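Ethylbenzene dehydrogenase alpha-subunit (Aromatoleum aromaticum, PDB 2IVF) is a large subunit of the molybdopterin oxidoreductase family that holds a molybdenum atom and an iron/sulfur cluster. Local coordinates at residues 501-506 with 744-749; 356-361 with 367-372; 412-417 with 427-432. One frame throughout, in Å; residues are numbered along the deposited sequence.

How the contacts relate
Contact 2 comes first along the chain, then contact 3, and contact 1 last, so none is nested in another. Contact 2 is a two-stranded hairpin (strands 356-360 and 365-369), contact 3 joins the successive helices 414-421 and 425-437, and contact 1 brings the turn leading into helix 504-520 to the end of helix 736-749 across 237 intervening residues. The centres of contacts 2 and 3 lie about 32 Å apart, those of 1 and 2 about 43 Å, and those of 1 and 3 about 52 Å, on opposite sides of the chain's centre. Contacts 2 and 3 pair neighbours in sequence, whereas contact 1 ties together distant parts; no two of the contacts touch.

Contact 1. Residues 501-506 with 744-749; sequences GGMDEL and VDINRA
Met503 reaches across to Ile746 and Ala749, and its terminal methyl does most of the touching. Atom CE of Met503 lies 3.8 Å from CG2 of Ile746 and just as close to CB of Ala749. The sulfur takes part as well, Met503 SD standing 3.9 Å from CB of Ala749, so that the small methyl of the alanine is met by the last two atoms of the thioether chain. Ile746 and Ala749 are three residues apart and therefore come to the same side of their helix, and the methionine tip settles against both.

Methionine suits this position because it is long, slender and unbranched. Its CG stands opposite the carbonyl carbon (chi1 -56°), and from there the chain runs out extended, which carries CE far enough to bridge backbones whose nearest CA atoms, those of Met503 and Ile746, are 8.8 Å apart. The branched Ile746 offers its CG2 methyl to the tip, and Ala749, having no more than a methyl, lets the sulfur come close. No hydrogen bond or salt bridge crosses the contact.

Met503 is presented by a type I turn from Gly501 to Asp504, closed by the bond from Asp504 N to Gly501 O at 3.0 Å. At the backbone angles of Gly501 (phi 96°) a CB would be jammed against the carbonyl oxygen of the preceding residue, so the backbone itself calls for glycine.

This is plain apolar packing at the periphery, about 26 Å from the chain's centre, and it joins the turn leading into helix 504-520 to the C-terminal turn of helix 736-749, far away in sequence. Helix 486-493 packs alongside through Tyr490, which touches both Met503 and Ile746, and Thr498 in the following loop lies against Ile746 and Ala749.

Contact 2. Residues 356-361 with 367-372; sequences FYFFDE and RKASRG
Phe358 and Arg367 form an antiparallel hydrogen-bonded pair in a beta hairpin whose short strand segments 356-360 and 367-369 run at 128° to each other. Arg367 N bonds to Phe358 O at 2.9 Å, and Phe358 N returns a bond to Arg367 O. Further along, Ala369 N bonds to Phe356 O, while a water accepts from Phe356 N and donates to Ala369 O, bridging the backbones.

Side chains of Phe358 and Ala369 share one face of the hairpin. The methyl of Ala369 sits over the phenyl ring in a CH-pi contact, CB lying 3.5 Å from the centroid of the Phe358 ring; alanine is small enough to let the ring lie this close. Elsewhere, Tyr357 and Lys368 run side by side in the same direction, with Lys368 CG 3.6 Å from Tyr357 CE1, so that the lysine's methylenes follow the ring toward its hydroxyl.

Asp360 and Arg367 also lie alongside each other and make a salt bridge, Arg367 NH1 to Asp360 OD2 at 3.0 Å. The arginine chain bends at chi3 (79°), which turns its guanidinium back to the carboxylate. Although the two planes are only 19° apart, the bond is bent and tilted out of both, and it meets the oxygen on its anti side. CB of Asp360 comes unusually close, 3.3 Å, to CD of Arg367, pressing the two chains tightly together. The guanidinium has a second partner in a cation-pi contact with Phe378.

Around the hairpin, Tyr357 packs against helix 345-349, while its backbone bonds to Leu334 in strand 334-336. Phe359 stacks on Phe386 of strand 385-389.

Contact 3. Residues 412-417 with 427-432; sequences YTPEKA and LIRELG
Pro414 and Glu415 meet Arg429 in a pair of consecutive helices, 414-421 and 425-437, joined by a short turn within the molybdopterin oxidoreductase fold. Leu427 and Leu431 rest the second helix on strand 294-296, at the edge of a four-stranded parallel sheet.

The guanidinium of Arg429 is approached from two directions. CB of Pro414 lies over one face, the two side chains crossing at about a right angle, and CG of Pro414 comes to 3.5 Å from NH2 of Arg429. Glu415 comes to the edge instead: Arg429 NH2 donates to Glu415 OE2 over 3.2 Å, a salt bridge lying nearly in the guanidinium plane and fairly straight (165° at the hydrogen). The carboxylate is turned 43° from that plane and uses the syn side of OE2.

Both chains bend to meet. Glu415 sets out away from the other helix but folds back at chi2 (78°), and Arg429 turns at chi3, which brings its charged end over the proline. A compact, rigid, apolar ring suits the place against a guanidinium face, and in the first turn of a helix proline costs no hydrogen bond. Thr413 is the N-cap just before it, its OG1 accepting a weak bond from Lys416 N.

Glu430, which follows Arg429, makes a salt bridge with Arg279 of the beta-subunit, so helix 425-437 borders the subunit interface. The side chain of Ile428 lies about 13 Å from the bound MGD: the pair packs near the cofactor site, not in it.

Beneath the charged pair, Ile428 CG2 lies 3.9 Å from Pro414 CB, while Ile428 CD1 reaches Ala417 CB at 3.9 Å and the carbonyl oxygen of Pro414 at 3.6 Å.

Contact 1. Residues 501-506 with 744-749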
loop_
_atom_site.group_PDB
_atom_site.type_symbol
_atom_site.label_atom_id
_atom_site.label_comp_id
_atom_site.label_asym_id
_atom_site.label_seq_id
_atom_site.Cartn_x
_atom_site.Cartn_y
_atom_site.Cartn_z
ATOM N N GLY A 501 -1.378 -6.586 -41.283
ATOM C CA GLY A 501 -1.121 -8.018 -41.360
ATOM C C GLY A 501 0.029 -8.429 -40.461
ATOM O O GLY A 501 0.623 -9.507 -40.655
ATOM N N GLY A 502 0.354 -7.579 -39.482
ATOM C CA GLY A 502 1.449 -7.839 -38.574
ATOM C C GLY A 502 1.347 -9.141 -37.805
ATOM O O GLY A 502 2.365 -9.705 -37.419
ATOM N N MET A 503 0.130 -9.630 -37.583
ATOM C CA MET A 503 -0.062 -10.882 -36.865
ATOM C C MET A 503 -0.063 -12.127 -37.748
ATOM O O MET A 503 -0.096 -13.226 -37.236
ATOM C CB MET A 503 -1.395 -10.858 -36.132
ATOM C CG MET A 503 -1.553 -9.719 -35.198
ATOM S SD MET A 503 -3.074 -9.913 -34.267
ATOM C CE MET A 503 -2.773 -8.779 -32.925
ATOM N N ASP A 504 -0.029 -11.960 -39.059
ATOM C CA ASP A 504 -0.191 -13.103 -39.967
ATOM C C ASP A 504 0.820 -14.220 -39.791
ATOM O O ASP A 504 0.434 -15.393 -39.709
ATOM C CB ASP A 504 -0.169 -12.633 -41.407
ATOM C CG ASP A 504 -1.409 -11.880 -41.776
ATOM O OD1 ASP A 504 -2.302 -11.729 -40.914
ATOM O OD2 ASP A 504 -1.487 -11.443 -42.929
ATOM N N GLU A 505 2.104 -13.865 -39.759
ATOM C CA GLU A 505 3.165 -14.855 -39.592
ATOM C C GLU A 505 3.035 -15.601 -38.262
ATOM O O GLU A 505 3.224 -16.816 -38.191
ATOM C CB GLU A 505 4.546 -14.194 -39.651
ATOM C CG GLU A 505 4.993 -13.836 -41.041
ATOM C CD GLU A 505 6.505 -13.903 -41.197
ATOM O OE1 GLU A 505 7.220 -13.299 -40.357
ATOM O OE2 GLU A 505 6.967 -14.574 -42.154
ATOM N N LEU A 506 2.741 -14.857 -37.204
ATOM C CA LEU A 506 2.602 -15.453 -35.888
ATOM C C LEU A 506 1.400 -16.376 -35.873
ATOM O O LEU A 506 1.460 -17.463 -35.307
ATOM C CB LEU A 506 2.416 -14.377 -34.826
ATOM C CG LEU A 506 3.637 -13.581 -34.381
ATOM C CD1 LEU A 506 3.200 -12.143 -34.010
ATOM C CD2 LEU A 506 4.312 -14.281 -33.192
ATOM N N VAL A 744 -4.499 -0.968 -28.880
ATOM C CA VAL A 744 -5.958 -1.057 -28.969
ATOM C C VAL A 744 -6.318 -1.947 -30.160
ATOM O O VAL A 744 -7.185 -2.797 -30.056
ATOM C CB VAL A 744 -6.624 0.315 -29.064
ATOM C CG1 VAL A 744 -8.097 0.166 -29.480
ATOM C CG2 VAL A 744 -6.488 1.053 -27.714
ATOM N N ASP A 745 -5.633 -1.772 -31.279
ATOM C CA ASP A 745 -5.862 -2.605 -32.481
ATOM C C ASP A 745 -5.558 -4.074 -32.218
ATOM O O ASP A 745 -6.246 -4.956 -32.705
ATOM C CB ASP A 745 -4.993 -2.142 -33.635
ATOM C CG ASP A 745 -5.628 -1.013 -34.441
ATOM O OD1 ASP A 745 -6.755 -0.561 -34.089
ATOM O OD2 ASP A 745 -4.997 -0.625 -35.441
ATOM N N ILE A 746 -4.493 -4.316 -31.481
ATOM C CA ILE A 746 -4.118 -5.669 -31.079
ATOM C C ILE A 746 -5.250 -6.262 -30.229
ATOM O O ILE A 746 -5.714 -7.336 -30.530
ATOM C CB ILE A 746 -2.793 -5.699 -30.286
ATOM C CG1 ILE A 746 -1.596 -5.355 -31.185
ATOM C CG2 ILE A 746 -2.647 -7.071 -29.551
ATOM C CD1 ILE A 746 -0.324 -5.003 -30.393
ATOM N N ASN A 747 -5.740 -5.526 -29.216
ATOM C CA ASN A 747 -6.837 -6.012 -28.386
ATOM C C ASN A 747 -8.099 -6.295 -29.190
ATOM O O ASN A 747 -8.851 -7.249 -28.898
ATOM C CB ASN A 747 -7.150 -5.018 -27.228
ATOM C CG ASN A 747 -6.181 -5.139 -26.049
ATOM O OD1 ASN A 747 -6.246 -4.350 -25.110
ATOM N ND2 ASN A 747 -5.285 -6.093 -26.094
ATOM N N ARG A 748 -8.358 -5.480 -30.203
ATOM C CA ARG A 748 -9.530 -5.704 -31.064
ATOM C C ARG A 748 -9.387 -6.948 -31.940
ATOM O O ARG A 748 -10.339 -7.679 -32.184
ATOM C CB ARG A 748 -9.772 -4.496 -31.971
ATOM C CG ARG A 748 -10.229 -3.223 -31.247
ATOM C CD ARG A 748 -9.966 -2.006 -32.100
ATOM N NE ARG A 748 -10.967 -1.854 -33.129
ATOM C CZ ARG A 748 -10.849 -1.075 -34.199
ATOM N NH1 ARG A 748 -9.745 -0.395 -34.431
ATOM N NH2 ARG A 748 -11.834 -1.011 -35.058
ATOM N N ALA A 749 -8.179 -7.143 -32.431
ATOM C CA ALA A 749 -7.834 -8.220 -33.324
ATOM C C ALA A 749 -7.918 -9.562 -32.620
ATOM O O ALA A 749 -8.321 -10.532 -33.234
ATOM C CB ALA A 749 -6.416 -7.989 -33.884
#

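Contact 2. Residues 356-361 with 367-372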
loop_
_atom_site.group_PDB
_atom_site.type_symbol
_atom_site.label_atom_id
_atom_site.label_comp_id
_atom_site.label_asym_id
_atom_site.label_seq_id
_atom_site.Cartn_x
_atom_site.Cartn_y
_atom_site.Cartn_z
ATOM N N PHE A 356 -2.378 -45.145 -19.609
ATOM C CA PHE A 356 -2.446 -45.590 -18.220
ATOM C C PHE A 356 -3.755 -46.300 -17.929
ATOM O O PHE A 356 -4.606 -46.441 -18.832
ATOM C CB PHE A 356 -2.179 -44.434 -17.282
ATOM C CG PHE A 356 -0.888 -43.740 -17.541
ATOM C CD1 PHE A 356 0.302 -44.438 -17.591
ATOM C CD2 PHE A 356 -0.848 -42.380 -17.718
ATOM C CE1 PHE A 356 1.481 -43.793 -17.824
ATOM C CE2 PHE A 356 0.343 -41.734 -17.949
ATOM C CZ PHE A 356 1.503 -42.440 -17.991
ATOM N N TYR A 357 -3.893 -46.794 -16.692
ATOM C CA TYR A 357 -4.991 -47.679 -16.348
ATOM C C TYR A 357 -5.759 -47.321 -15.101
ATOM O O TYR A 357 -5.186 -46.870 -14.101
ATOM C CB TYR A 357 -4.478 -49.093 -16.176
ATOM C CG TYR A 357 -4.018 -49.723 -17.465
ATOM C CD1 TYR A 357 -4.890 -50.487 -18.229
ATOM C CD2 TYR A 357 -2.730 -49.519 -17.935
ATOM C CE1 TYR A 357 -4.509 -51.020 -19.387
ATOM C CE2 TYR A 357 -2.329 -50.065 -19.100
ATOM C CZ TYR A 357 -3.218 -50.830 -19.824
ATOM O OH TYR A 357 -2.830 -51.419 -20.995
ATOM N N PHE A 358 -7.071 -47.530 -15.196
ATOM C CA PHE A 358 -7.953 -47.666 -14.050
ATOM C C PHE A 358 -8.082 -49.149 -13.710
ATOM O O PHE A 358 -7.702 -50.028 -14.498
ATOM C CB PHE A 358 -9.368 -47.189 -14.371
ATOM C CG PHE A 358 -9.483 -45.738 -14.747
ATOM C CD1 PHE A 358 -8.971 -44.753 -13.961
ATOM C CD2 PHE A 358 -10.177 -45.366 -15.888
ATOM C CE1 PHE A 358 -9.133 -43.411 -14.299
ATOM C CE2 PHE A 358 -10.337 -44.028 -16.229
ATOM C CZ PHE A 358 -9.820 -43.052 -15.429
ATOM N N PHE A 359 -8.635 -49.431 -12.541
ATOM C CA PHE A 359 -9.099 -50.776 -12.283
ATOM C C PHE A 359 -10.612 -50.724 -12.245
ATOM O O PHE A 359 -11.187 -49.852 -11.584
ATOM C CB PHE A 359 -8.555 -51.360 -10.987
ATOM C CG PHE A 359 -8.734 -52.847 -10.901
ATOM C CD1 PHE A 359 -9.895 -53.393 -10.370
ATOM C CD2 PHE A 359 -7.778 -53.693 -11.420
ATOM C CE1 PHE A 359 -10.088 -54.761 -10.313
ATOM C CE2 PHE A 359 -7.965 -55.080 -11.377
ATOM C CZ PHE A 359 -9.128 -55.605 -10.814
ATOM N N ASP A 360 -11.236 -51.663 -12.963
ATOM C CA ASP A 360 -12.682 -51.832 -12.953
ATOM C C ASP A 360 -13.006 -53.036 -12.096
ATOM O O ASP A 360 -12.750 -54.170 -12.499
ATOM C CB ASP A 360 -13.229 -52.030 -14.369
ATOM C CG ASP A 360 -14.747 -52.039 -14.409
ATOM O OD1 ASP A 360 -15.374 -52.104 -13.332
ATOM O OD2 ASP A 360 -15.324 -51.973 -15.517
ATOM N N GLU A 361 -13.549 -52.771 -10.912
ATOM C CA GLU A 361 -13.791 -53.792 -9.909
ATOM C C GLU A 361 -14.897 -54.729 -10.374
ATOM O O GLU A 361 -14.766 -55.949 -10.246
ATOM C CB GLU A 361 -14.147 -53.164 -8.557
ATOM C CG GLU A 361 -12.954 -52.466 -7.873
ATOM C CD GLU A 361 -13.349 -51.425 -6.799
ATOM O OE1 GLU A 361 -13.942 -50.354 -7.142
ATOM O OE2 GLU A 361 -13.019 -51.662 -5.609
ATOM N N ARG A 367 -8.456 -51.526 -16.885
ATOM C CA ARG A 367 -9.053 -50.918 -18.087
ATOM C C ARG A 367 -8.358 -49.605 -18.402
ATOM O O ARG A 367 -8.106 -48.806 -17.505
ATOM C CB ARG A 367 -10.543 -50.601 -17.894
ATOM C CG ARG A 367 -11.409 -51.812 -17.576
ATOM C CD ARG A 367 -12.896 -51.470 -17.561
ATOM N NE ARG A 367 -13.463 -51.395 -18.902
ATOM C CZ ARG A 367 -14.713 -51.022 -19.166
ATOM N NH1 ARG A 367 -15.549 -50.686 -18.190
ATOM N NH2 ARG A 367 -15.129 -50.989 -20.423
ATOM N N LYS A 368 -8.086 -49.378 -19.684
ATOM C CA LYS A 368 -7.376 -48.200 -20.137
ATOM C C LYS A 368 -8.141 -46.966 -19.733
ATOM O O LYS A 368 -9.355 -46.893 -19.920
ATOM C CB LYS A 368 -7.172 -48.235 -21.649
ATOM C CG LYS A 368 -6.076 -49.190 -22.063
ATOM C CD LYS A 368 -5.829 -49.203 -23.563
ATOM C CE LYS A 368 -4.958 -50.377 -23.946
ATOM N NZ LYS A 368 -4.474 -50.275 -25.339
ATOM N N ALA A 369 -7.425 -46.040 -19.110
ATOM C CA ALA A 369 -7.930 -44.703 -18.829
ATOM C C ALA A 369 -7.696 -43.854 -20.095
ATOM O O ALA A 369 -6.574 -43.809 -20.640
ATOM C CB ALA A 369 -7.208 -44.101 -17.626
ATOM N N SER A 370 -8.757 -43.207 -20.579
ATOM C CA SER A 370 -8.660 -42.479 -21.833
ATOM C C SER A 370 -7.715 -41.299 -21.698
ATOM O O SER A 370 -7.782 -40.544 -20.728
ATOM C CB SER A 370 -10.029 -42.020 -22.316
ATOM O OG SER A 370 -9.915 -40.997 -23.296
ATOM N N ARG A 371 -6.852 -41.150 -22.699
ATOM C CA ARG A 371 -5.987 -39.992 -22.840
ATOM C C ARG A 371 -6.690 -38.790 -23.462
ATOM O O ARG A 371 -6.134 -37.703 -23.462
ATOM C CB ARG A 371 -4.789 -40.320 -23.715
ATOM C CG ARG A 371 -3.956 -41.494 -23.208
ATOM C CD ARG A 371 -2.630 -41.582 -23.905
ATOM N NE ARG A 371 -1.779 -40.431 -23.628
ATOM C CZ ARG A 371 -1.293 -39.598 -24.544
ATOM N NH1 ARG A 371 -1.551 -39.770 -25.831
ATOM N NH2 ARG A 371 -0.532 -38.589 -24.164
ATOM N N GLY A 372 -7.895 -38.986 -23.995
ATOM C CA GLY A 372 -8.550 -37.967 -24.812
ATOM C C GLY A 372 -9.696 -37.259 -24.139
ATOM O O GLY A 372 -10.065 -36.148 -24.540
HETATM O O HOH W 1 -4.112 -43.159 -19.684
#

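Contact 3. Residues 412-417 with 427-432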
loop_
_atom_site.group_PDB
_atom_site.type_symbol
_atom_site.label_atom_id
_atom_site.label_comp_id
_atom_site.label_asym_id
_atom_site.label_seq_id
_atom_site.Cartn_x
_atom_site.Cartn_y
_atom_site.Cartn_z
ATOM N N TYR A 412 -0.207 -37.910 8.462
ATOM C CA TYR A 412 -0.859 -36.611 8.451
ATOM C C TYR A 412 -2.264 -36.727 9.036
ATOM O O TYR A 412 -3.175 -36.036 8.631
ATOM C CB TYR A 412 -0.891 -36.008 7.024
ATOM C CG TYR A 412 0.484 -35.763 6.489
ATOM C CD1 TYR A 412 1.157 -34.576 6.782
ATOM C CD2 TYR A 412 1.154 -36.733 5.734
ATOM C CE1 TYR A 412 2.460 -34.369 6.358
ATOM C CE2 TYR A 412 2.452 -36.512 5.263
ATOM C CZ TYR A 412 3.087 -35.326 5.587
ATOM O OH TYR A 412 4.380 -35.102 5.179
ATOM N N THR A 413 -2.440 -37.608 10.005
ATOM C CA THR A 413 -3.652 -37.564 10.797
ATOM C C THR A 413 -3.657 -36.166 11.436
ATOM O O THR A 413 -2.626 -35.502 11.520
ATOM C CB THR A 413 -3.648 -38.656 11.878
ATOM O OG1 THR A 413 -2.556 -38.405 12.788
ATOM C CG2 THR A 413 -3.499 -40.065 11.221
ATOM N N PRO A 414 -4.813 -35.681 11.840
ATOM C CA PRO A 414 -4.811 -34.340 12.419
ATOM C C PRO A 414 -3.850 -34.128 13.585
ATOM O O PRO A 414 -3.239 -33.081 13.694
ATOM C CB PRO A 414 -6.260 -34.163 12.865
ATOM C CG PRO A 414 -7.031 -35.027 11.964
ATOM C CD PRO A 414 -6.169 -36.238 11.754
ATOM N N GLU A 415 -3.742 -35.103 14.463
ATOM C CA GLU A 415 -2.785 -35.066 15.543
ATOM C C GLU A 415 -1.379 -34.913 14.987
ATOM O O GLU A 415 -0.618 -34.068 15.428
ATOM C CB GLU A 415 -2.881 -36.353 16.370
ATOM C CG GLU A 415 -4.194 -36.495 17.151
ATOM C CD GLU A 415 -5.404 -36.939 16.307
ATOM O OE1 GLU A 415 -5.248 -37.381 15.137
ATOM O OE2 GLU A 415 -6.528 -36.843 16.847
ATOM N N LYS A 416 -1.025 -35.728 13.997
ATOM C CA LYS A 416 0.327 -35.654 13.428
ATOM C C LYS A 416 0.567 -34.400 12.600
ATOM O O LYS A 416 1.620 -33.767 12.717
ATOM C CB LYS A 416 0.580 -36.899 12.603
ATOM C CG LYS A 416 0.625 -38.100 13.458
ATOM C CD LYS A 416 0.913 -39.340 12.638
ATOM C CE LYS A 416 0.712 -40.607 13.445
ATOM N NZ LYS A 416 1.010 -41.817 12.602
ATOM N N ALA A 417 -0.428 -33.996 11.805
ATOM C CA ALA A 417 -0.318 -32.813 10.970
ATOM C C ALA A 417 -0.184 -31.599 11.897
ATOM O O ALA A 417 0.627 -30.716 11.653
ATOM C CB ALA A 417 -1.536 -32.670 10.104
ATOM N N LEU A 427 -9.089 -27.447 14.664
ATOM C CA LEU A 427 -9.213 -26.602 13.490
ATOM C C LEU A 427 -8.918 -27.366 12.188
ATOM O O LEU A 427 -9.530 -27.130 11.153
ATOM C CB LEU A 427 -8.270 -25.400 13.672
ATOM C CG LEU A 427 -8.397 -24.204 12.763
ATOM C CD1 LEU A 427 -9.910 -23.803 12.530
ATOM C CD2 LEU A 427 -7.562 -23.029 13.288
ATOM N N ILE A 428 -7.940 -28.251 12.232
ATOM C CA ILE A 428 -7.686 -29.165 11.125
ATOM C C ILE A 428 -8.955 -29.996 10.824
ATOM O O ILE A 428 -9.422 -30.073 9.666
ATOM C CB ILE A 428 -6.516 -30.083 11.441
ATOM C CG1 ILE A 428 -5.215 -29.252 11.543
ATOM C CG2 ILE A 428 -6.451 -31.229 10.376
ATOM C CD1 ILE A 428 -3.877 -30.092 11.844
ATOM N N ARG A 429 -9.544 -30.570 11.868
ATOM C CA ARG A 429 -10.729 -31.412 11.678
ATOM C C ARG A 429 -11.925 -30.582 11.226
ATOM O O ARG A 429 -12.632 -30.979 10.292
ATOM C CB ARG A 429 -11.048 -32.214 12.933
ATOM C CG ARG A 429 -11.831 -33.496 12.632
ATOM C CD ARG A 429 -11.760 -34.504 13.731
ATOM N NE ARG A 429 -10.606 -35.391 13.694
ATOM C CZ ARG A 429 -9.825 -35.660 14.744
ATOM N NH1 ARG A 429 -10.012 -35.077 15.938
ATOM N NH2 ARG A 429 -8.822 -36.512 14.594
ATOM N N GLU A 430 -12.144 -29.419 11.854
ATOM C CA GLU A 430 -13.232 -28.537 11.431
ATOM C C GLU A 430 -13.145 -28.107 9.968
ATOM O O GLU A 430 -14.132 -28.161 9.237
ATOM C CB GLU A 430 -13.277 -27.271 12.273
ATOM C CG GLU A 430 -14.446 -26.353 11.918
ATOM C CD GLU A 430 -14.477 -25.113 12.816
ATOM O OE1 GLU A 430 -14.135 -25.263 14.009
ATOM O OE2 GLU A 430 -14.815 -24.042 12.293
ATOM N N LEU A 431 -11.968 -27.653 9.558
ATOM C CA LEU A 431 -11.771 -27.222 8.203
ATOM C C LEU A 431 -11.743 -28.367 7.185
ATOM O O LEU A 431 -12.166 -28.171 6.032
ATOM C CB LEU A 431 -10.542 -26.321 8.083
ATOM C CG LEU A 431 -10.726 -24.948 8.758
ATOM C CD1 LEU A 431 -9.398 -24.108 8.865
ATOM C CD2 LEU A 431 -11.857 -24.107 8.070
ATOM N N GLY A 432 -11.255 -29.539 7.588
ATOM C CA GLY A 432 -11.376 -30.749 6.760
ATOM C C GLY A 432 -12.808 -30.995 6.364
ATOM O O GLY A 432 -13.134 -31.221 5.186
#